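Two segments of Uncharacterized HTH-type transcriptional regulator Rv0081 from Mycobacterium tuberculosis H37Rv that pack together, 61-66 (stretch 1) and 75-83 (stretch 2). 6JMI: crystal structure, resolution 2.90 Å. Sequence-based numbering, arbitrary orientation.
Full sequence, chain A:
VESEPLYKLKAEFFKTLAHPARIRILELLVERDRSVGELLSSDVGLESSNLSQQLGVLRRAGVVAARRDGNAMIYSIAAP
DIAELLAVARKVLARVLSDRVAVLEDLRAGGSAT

Stretch 1, residues 61-66: AGVVAA
Stretch 2, residues 75-83: YSIAAPDIA

Residues 61-66 leave a helix and enter a strand, 64-66, that pairs with strand 75-77 in antiparallel fashion, the axes approaching to 4.5 Å with 147° between their N-to-C directions; 425 Å² is buried in all. Ala61 (phi/psi -85/-5) lies beyond reach of the second stretch. Gly62 ends the helix in a Schellman motif, its positive phi (75/23) being favourable to glycine, and its O lies 3.7 Å from Ala78 CB.

Val63 (-100/-29) is still outside the strand, yet its carbonyl extends the pairing: Ala78 N donates to Val63 O at 3.2 Å, nearly linear at 169°. Its CA-to-CB bond points away from the second stretch, but in the t rotamer CG1 comes within 3.7 Å of CD1 of Ile82, a helical residue (-70/-43) with both chi angles m.

Val64 (-125/157, chi1 m) faces Ile77 (-70/146, chi1 p, chi2 t) as a non-hydrogen-bonded pair, CA to CA 4.4 Å, and their side chains diverge. Val64 CA instead makes a CA-H...O contact with Ser76 O at 3.4 Å, while its CG2 meets the edge of the Tyr75 ring, 4.2 Å from CD2.

Ala65 (-132/144) and Ser76 (-158/164) form the hydrogen-bonded pair. Ala65 N donates to Ser76 O (2.7 Å), and Ser76 N to Ala65 O (2.9 Å); the latter carbonyl also receives a CA-H...O contact from Tyr75 CA at 3.3 Å. The two side chains share a sheet face, where Ala65 CB also lies 4.3 Å from Ala78 CB (Ala78, -92/111).

Ala66 (-117/152) opposes Tyr75 (-103/151), CA to CA 4.4 Å, without hydrogen bonds between them. Their side chains share the other face. With chi1 at -78° and chi2 at 80°, the ring lies under Ala66 CB, which sits 3.7 Å from the Tyr75 ring centroid and 20° off its normal, a CH-pi contact.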

# COMPACT_ATOMS: atom_id res chain seq x y z
N ALA A 61 4.69 9.68 -6.95
CA ALA A 61 3.74 8.57 -6.96
C ALA A 61 2.29 9.04 -6.87
O ALA A 61 1.38 8.21 -6.95
CB ALA A 61 4.04 7.60 -5.82
N GLY A 62 2.06 10.34 -6.70
CA GLY A 62 0.71 10.85 -6.64
C GLY A 62 -0.02 10.58 -5.34
O GLY A 62 -1.26 10.58 -5.33
N VAL A 63 0.70 10.34 -4.25
CA VAL A 63 0.07 10.02 -2.97
C VAL A 63 0.03 11.25 -2.08
O VAL A 63 -0.87 11.40 -1.25
CB VAL A 63 0.81 8.86 -2.28
CG1 VAL A 63 0.00 8.34 -1.10
CG2 VAL A 63 1.08 7.74 -3.27
N VAL A 64 0.99 12.16 -2.26
CA VAL A 64 1.02 13.41 -1.52
C VAL A 64 1.08 14.57 -2.50
O VAL A 64 1.51 14.43 -3.64
CB VAL A 64 2.20 13.48 -0.52
CG1 VAL A 64 2.22 12.26 0.38
CG2 VAL A 64 3.52 13.62 -1.26
N ALA A 65 0.64 15.74 -2.02
CA ALA A 65 0.65 16.97 -2.80
C ALA A 65 1.23 18.09 -1.95
O ALA A 65 1.00 18.15 -0.74
CB ALA A 65 -0.75 17.35 -3.28
N ALA A 66 1.99 18.98 -2.59
CA ALA A 66 2.64 20.09 -1.91
C ALA A 66 2.10 21.42 -2.43
O ALA A 66 1.67 21.52 -3.58
CB ALA A 66 4.16 20.04 -2.09
N TYR A 75 2.33 20.15 2.96
CA TYR A 75 2.03 18.89 2.30
C TYR A 75 0.71 18.33 2.79
O TYR A 75 0.28 18.57 3.92
CB TYR A 75 3.15 17.86 2.54
CG TYR A 75 4.38 18.07 1.68
CD1 TYR A 75 5.33 19.02 2.01
CD2 TYR A 75 4.59 17.29 0.55
CE1 TYR A 75 6.45 19.21 1.23
CE2 TYR A 75 5.71 17.47 -0.24
CZ TYR A 75 6.64 18.43 0.10
OH TYR A 75 7.76 18.61 -0.68
N SER A 76 0.05 17.58 1.91
CA SER A 76 -1.24 16.97 2.23
C SER A 76 -1.45 15.79 1.29
O SER A 76 -0.77 15.66 0.27
CB SER A 76 -2.38 17.98 2.11
N ILE A 77 -2.40 14.93 1.66
CA ILE A 77 -2.72 13.79 0.82
C ILE A 77 -3.41 14.27 -0.45
O ILE A 77 -4.16 15.26 -0.45
CB ILE A 77 -3.60 12.78 1.58
CG1 ILE A 77 -4.88 13.44 2.08
CG2 ILE A 77 -2.82 12.17 2.74
CD1 ILE A 77 -5.86 12.49 2.73
N ALA A 78 -3.16 13.57 -1.55
CA ALA A 78 -3.76 13.90 -2.84
C ALA A 78 -5.04 13.09 -2.99
O ALA A 78 -5.00 11.86 -3.11
CB ALA A 78 -2.79 13.61 -3.98
N ALA A 79 -6.18 13.79 -2.96
CA ALA A 79 -7.53 13.24 -3.08
C ALA A 79 -7.89 12.40 -1.86
O ALA A 79 -7.01 11.79 -1.24
CB ALA A 79 -7.68 12.41 -4.36
N PRO A 80 -9.17 12.36 -1.47
CA PRO A 80 -9.55 11.60 -0.27
C PRO A 80 -9.41 10.09 -0.42
O PRO A 80 -9.49 9.38 0.59
CB PRO A 80 -11.02 12.00 -0.05
CG PRO A 80 -11.19 13.27 -0.82
CD PRO A 80 -10.30 13.13 -2.01
N ASP A 81 -9.22 9.58 -1.64
CA ASP A 81 -9.11 8.14 -1.83
C ASP A 81 -7.87 7.56 -1.16
O ASP A 81 -7.83 6.35 -0.90
CB ASP A 81 -9.10 7.80 -3.32
CG ASP A 81 -7.98 8.50 -4.08
OD1 ASP A 81 -7.27 9.32 -3.47
OD2 ASP A 81 -7.82 8.21 -5.29
N ILE A 82 -6.86 8.38 -0.88
CA ILE A 82 -5.68 7.89 -0.18
C ILE A 82 -6.02 7.56 1.27
O ILE A 82 -5.60 6.53 1.80
CB ILE A 82 -4.53 8.92 -0.28
CG1 ILE A 82 -4.06 9.06 -1.72
CG2 ILE A 82 -3.38 8.52 0.63
CD1 ILE A 82 -3.46 7.79 -2.29
N ALA A 83 -6.78 8.44 1.93
CA ALA A 83 -7.24 8.15 3.28
C ALA A 83 -8.13 6.92 3.32
O ALA A 83 -8.12 6.17 4.31
CB ALA A 83 -7.98 9.36 3.86